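PDB 4XZ7: transglutaminase-like domain-containing protein from Streptococcus suis, which has transglutaminase activity, probably joining glutamine side chains to amines by acyl transfer, and acts as an antiphagocytic virulence factor. Local coordinates for residues L66-K71 / M156-H161; S205-Q210 / N276-P281. One frame throughout, in Å; residues are numbered along the deposited sequence.

Interaction 1: L66-K71 / M156-H161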
# COMPACT_ATOMS: atom_id res chain seq x y z
N LEU B 66 28.32 -17.77 -2.60
CA LEU B 66 29.51 -17.70 -3.44
C LEU B 66 30.60 -18.63 -2.96
O LEU B 66 30.86 -18.73 -1.76
CB LEU B 66 30.06 -16.27 -3.48
CG LEU B 66 29.14 -15.20 -4.03
CD1 LEU B 66 29.95 -13.95 -4.30
CD2 LEU B 66 28.48 -15.69 -5.30
N VAL B 67 31.24 -19.31 -3.91
CA VAL B 67 32.46 -20.03 -3.61
C VAL B 67 33.56 -19.38 -4.43
O VAL B 67 33.44 -19.25 -5.64
CB VAL B 67 32.35 -21.54 -3.94
CG1 VAL B 67 33.63 -22.25 -3.56
CG2 VAL B 67 31.17 -22.16 -3.20
N ILE B 68 34.62 -18.94 -3.77
CA ILE B 68 35.66 -18.18 -4.47
C ILE B 68 37.00 -18.90 -4.43
O ILE B 68 37.57 -19.12 -3.35
CB ILE B 68 35.80 -16.77 -3.88
CG1 ILE B 68 34.46 -16.06 -3.97
CG2 ILE B 68 36.89 -15.99 -4.61
CD1 ILE B 68 34.45 -14.69 -3.41
N ASN B 69 37.48 -19.28 -5.61
CA ASN B 69 38.73 -20.05 -5.73
C ASN B 69 38.68 -21.32 -4.88
O ASN B 69 39.66 -21.69 -4.22
CB ASN B 69 39.95 -19.20 -5.35
CG ASN B 69 40.18 -18.03 -6.31
OD1 ASN B 69 39.52 -17.91 -7.34
ND2 ASN B 69 41.15 -17.19 -5.98
N GLY B 70 37.52 -21.97 -4.89
CA GLY B 70 37.34 -23.22 -4.17
C GLY B 70 37.00 -23.05 -2.70
O GLY B 70 36.76 -24.04 -2.01
N LYS B 71 36.97 -21.82 -2.22
CA LYS B 71 36.73 -21.60 -0.79
C LYS B 71 35.29 -21.22 -0.46
O LYS B 71 34.72 -20.31 -1.05
CB LYS B 71 37.67 -20.53 -0.26
CG LYS B 71 39.14 -20.90 -0.40
CD LYS B 71 39.99 -20.02 0.50
CE LYS B 71 39.47 -18.58 0.52
NZ LYS B 71 40.13 -17.79 1.60
N MET B 156 41.45 -10.38 -2.60
CA MET B 156 40.76 -9.65 -3.65
C MET B 156 39.66 -8.73 -3.10
O MET B 156 39.34 -8.78 -1.92
CB MET B 156 40.17 -10.63 -4.67
CG MET B 156 38.96 -11.38 -4.17
SD MET B 156 38.65 -12.88 -5.12
CE MET B 156 40.00 -13.91 -4.56
N THR B 157 39.11 -7.89 -3.97
CA THR B 157 38.06 -6.94 -3.62
C THR B 157 36.88 -7.10 -4.56
O THR B 157 37.06 -7.20 -5.77
CB THR B 157 38.58 -5.49 -3.70
OG1 THR B 157 39.74 -5.36 -2.86
CG2 THR B 157 37.53 -4.50 -3.28
N ILE B 158 35.67 -7.15 -3.99
CA ILE B 158 34.46 -7.28 -4.79
C ILE B 158 33.70 -5.97 -4.75
O ILE B 158 33.40 -5.47 -3.67
CB ILE B 158 33.54 -8.41 -4.27
CG1 ILE B 158 34.26 -9.75 -4.34
CG2 ILE B 158 32.28 -8.48 -5.09
CD1 ILE B 158 33.48 -10.91 -3.72
N TYR B 159 33.41 -5.41 -5.92
CA TYR B 159 32.75 -4.11 -6.05
C TYR B 159 31.33 -4.32 -6.51
O TYR B 159 31.07 -5.24 -7.27
CB TYR B 159 33.48 -3.21 -7.06
CG TYR B 159 34.94 -2.93 -6.70
CD1 TYR B 159 35.29 -1.77 -6.03
CD2 TYR B 159 35.95 -3.84 -7.05
CE1 TYR B 159 36.60 -1.51 -5.71
CE2 TYR B 159 37.26 -3.58 -6.74
CZ TYR B 159 37.58 -2.43 -6.07
OH TYR B 159 38.89 -2.18 -5.75
N SER B 160 30.44 -3.43 -6.11
CA SER B 160 29.00 -3.63 -6.30
C SER B 160 28.30 -2.32 -6.55
O SER B 160 28.67 -1.31 -5.95
CB SER B 160 28.37 -4.28 -5.05
OG SER B 160 28.89 -5.57 -4.80
N HIS B 161 27.27 -2.32 -7.39
CA HIS B 161 26.37 -1.16 -7.41
C HIS B 161 25.07 -1.55 -8.10
O HIS B 161 24.96 -2.64 -8.65
CB HIS B 161 27.02 0.06 -8.10
CG HIS B 161 27.34 -0.15 -9.56
ND1 HIS B 161 26.37 -0.35 -10.51
CD2 HIS B 161 28.52 -0.13 -10.23
CE1 HIS B 161 26.93 -0.49 -11.71
NE2 HIS B 161 28.24 -0.37 -11.56

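Interaction 2: S205-Q210 / N276-P281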
# COMPACT_ATOMS: atom_id res chain seq x y z
N SER B 205 -7.91 -8.36 33.22
CA SER B 205 -8.92 -7.44 33.73
C SER B 205 -9.59 -7.93 35.01
O SER B 205 -10.20 -7.14 35.73
CB SER B 205 -10.00 -7.20 32.67
OG SER B 205 -10.98 -8.23 32.70
N GLU B 206 -9.51 -9.24 35.27
CA GLU B 206 -10.19 -9.90 36.39
C GLU B 206 -11.71 -9.77 36.31
O GLU B 206 -12.40 -9.81 37.33
CB GLU B 206 -9.68 -9.35 37.72
CG GLU B 206 -8.17 -9.46 37.89
CD GLU B 206 -7.68 -9.00 39.26
OE1 GLU B 206 -8.43 -8.26 39.93
OE2 GLU B 206 -6.56 -9.38 39.66
N ALA B 207 -12.23 -9.65 35.09
CA ALA B 207 -13.67 -9.50 34.90
C ALA B 207 -14.45 -10.69 35.45
O ALA B 207 -15.55 -10.53 35.98
CB ALA B 207 -13.99 -9.31 33.43
N MET B 208 -13.89 -11.89 35.33
CA MET B 208 -14.59 -13.09 35.77
C MET B 208 -14.70 -13.13 37.29
O MET B 208 -15.56 -13.81 37.83
CB MET B 208 -13.89 -14.35 35.25
CG MET B 208 -14.21 -14.69 33.80
SD MET B 208 -15.96 -14.99 33.49
CE MET B 208 -16.11 -16.73 33.92
N LYS B 209 -13.85 -12.38 37.97
CA LYS B 209 -13.86 -12.31 39.44
C LYS B 209 -14.96 -11.39 39.96
O LYS B 209 -15.22 -11.35 41.16
CB LYS B 209 -12.51 -11.82 39.97
CG LYS B 209 -11.33 -12.72 39.68
CD LYS B 209 -10.10 -12.22 40.43
CE LYS B 209 -8.82 -12.92 39.98
NZ LYS B 209 -7.63 -12.38 40.70
N GLN B 210 -15.60 -10.65 39.07
CA GLN B 210 -16.67 -9.73 39.46
C GLN B 210 -18.01 -10.45 39.63
O GLN B 210 -18.31 -11.39 38.90
CB GLN B 210 -16.81 -8.61 38.43
CG GLN B 210 -15.48 -8.01 38.00
CD GLN B 210 -14.70 -7.41 39.16
OE1 GLN B 210 -15.26 -6.65 39.97
NE2 GLN B 210 -13.42 -7.75 39.25
N ASN B 276 -18.89 -11.01 24.28
CA ASN B 276 -19.57 -12.19 23.77
C ASN B 276 -18.94 -13.43 24.40
O ASN B 276 -19.66 -14.36 24.79
CB ASN B 276 -19.53 -12.25 22.24
CG ASN B 276 -20.56 -11.34 21.60
OD1 ASN B 276 -21.66 -11.18 22.11
ND2 ASN B 276 -20.20 -10.72 20.47
N MET B 277 -17.62 -13.45 24.51
CA MET B 277 -16.95 -14.53 25.21
C MET B 277 -17.47 -14.67 26.65
O MET B 277 -17.64 -15.78 27.15
CB MET B 277 -15.44 -14.31 25.22
CG MET B 277 -14.76 -14.55 23.88
SD MET B 277 -13.00 -14.16 23.89
CE MET B 277 -12.40 -15.26 25.17
N LEU B 278 -17.72 -13.54 27.30
CA LEU B 278 -18.13 -13.52 28.70
C LEU B 278 -19.62 -13.78 28.89
O LEU B 278 -20.14 -13.66 29.99
CB LEU B 278 -17.77 -12.17 29.33
CG LEU B 278 -16.28 -11.86 29.54
CD1 LEU B 278 -16.05 -10.37 29.82
CD2 LEU B 278 -15.73 -12.72 30.67
N GLY B 279 -20.31 -14.12 27.81
CA GLY B 279 -21.74 -14.37 27.90
C GLY B 279 -22.56 -13.10 27.89
O GLY B 279 -23.72 -13.10 28.30
N LEU B 280 -21.98 -12.00 27.43
CA LEU B 280 -22.69 -10.74 27.41
C LEU B 280 -22.92 -10.29 25.96
O LEU B 280 -22.05 -9.64 25.36
CB LEU B 280 -21.89 -9.68 28.18
CG LEU B 280 -22.01 -9.53 29.70
CD1 LEU B 280 -22.84 -10.63 30.33
CD2 LEU B 280 -20.61 -9.45 30.32
N PRO B 281 -24.09 -10.65 25.38
CA PRO B 281 -24.41 -10.32 23.98
C PRO B 281 -24.01 -8.90 23.60
O PRO B 281 -24.47 -7.95 24.23
CB PRO B 281 -25.93 -10.48 23.94
CG PRO B 281 -26.18 -11.63 24.92
CD PRO B 281 -25.18 -11.39 26.04

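Interaction 1: L66-K71 / M156-H161
Ile-68, the first residue of a type I' turn that ends strand 63-68, meets Met-156, just before strand 157-167, and Ile-158 within it, so the contact lies where two separate beta sheets pack together through side chains. The turn runs to Lys-71 and is closed by paired backbone bonds, Ile-68 N to Lys-71 O and Lys-71 N to Ile-68 O, each 3.0 Å, the doubly bonded pair that closes a two-residue hairpin turn. Asn-69 and Gly-70 fill its centre; both have positive phi, which asparagine tolerates well and which suits glycine still better.

The branched side chain of Ile-68 serves two partners. CG2, lying anti to the backbone N, meets Met-156 SD at 3.6 Å and Met-156 CE at 3.7 Å. The other branch ends in CD1, which reaches Ile-158 CD1 at 3.9 Å, the two isoleucines pointing at each other tip to tip. Met-156 lies antiparallel beside Ile-68, and its chain bends at the last torsion (chi3 72°), turning the methyl group back toward the turn. There CE also lies 3.8 Å from Asn-69 ND2. The amide of Asn-69 is bonded elsewhere: OD1 accepts from the backbone N of Lys-13 and ND2 bonds to Asn-12 OD1, which fixes the turn to the N-terminal segment.

Leu-83 of strand 79-86 touches both isoleucines, and Lys-71 NZ bonds to Asn-154 OD1 nearby. Beta-branched isoleucines suit the strands, while the CA atoms of Ile-68 and Met-156 stand 10.0 Å apart, a distance the long methionine chain helps to span. Where Ile-68 meets Met-156 and Ile-158 the touching groups are apolar; exclusion of water should favour the buried isoleucine pair most, since the side of Met-156 and Asn-69 lies nearer solvent.

Interaction 2: S205-Q210 / N276-P281
Ala-207 and Met-208, in the 3-10 turn between helix 188-205 and helix 213-227, pack against Leu-278, just past the end of helix 264-277, within the transglutaminase-like region. The segment begins at Ser-205, whose OG accepts from Ala-207 N at 3.0 Å in an ST turn and also bonds to Ile-202 O, a use of a short hydroxyl side chain that ties a helix end back on itself. Glu-206 then takes a positive phi of 62° and ends helix 188-205 in a Schellman motif. Its carbonyl O is gripped from opposite faces of its plane, by Lys-209 N at 3.0 Å and by Gln-210 NE2, also at 3.0 Å. The latter bond is nearly straight at the hydrogen and lies close to the plane of the glutamine amide, although the donor stands well above the carbonyl plane.

Ala-207 turns its CB toward the other segment, and its one methyl is enough to meet Leu-278 loosely. At Met-208 the chain folds at chi2 (-61°), which brings SD beside Leu-278 CD2, while CE heads away from the leucine. Lys-209 NZ, at the end of an exposed side chain, forms a salt bridge with Glu-206 OE2, long at 3.4 Å and weak as a hydrogen bond. Gln-210 closes the turn with the amide bond already described, and its side chain also touches Asp-215 of helix 213-227.

Across the contact Leu-278 is buried, and it also packs on Ile-202 and Leu-382. Gly-279, with positive phi, completes a second Schellman motif, its N bonding to Asn-276 O; such backbone angles favour glycine. The fork of Leu-278 divides between two neighbours: CD1 lies 4.3 Å from Ala-207 CB, whereas CD2 approaches Met-208 SD at 3.6 Å and Met-208 CG at 4.0 Å.

Overall arrangement
This chain is a fragment of a much longer protein and contains its transglutaminase-like region. From the N terminus, strand 63-68 enters interaction 1 first, and 84 mixed residues follow before 156-161 closes that loop, tying together the two N-terminal sheets. Helix 170-181 and helix 188-205 come next, and interaction 2 opens at 205-210. Its loop of 65 mostly helical residues closes at 276-281, joining the turn after helix 188-205 to the end of helix 264-277, just before strand 282-288 of the five-stranded sheet. The two loops are in series, neither nested nor crossed. The centres of interaction 1 and interaction 2 lie about 62 Å apart, on opposite sides of the chain's centre.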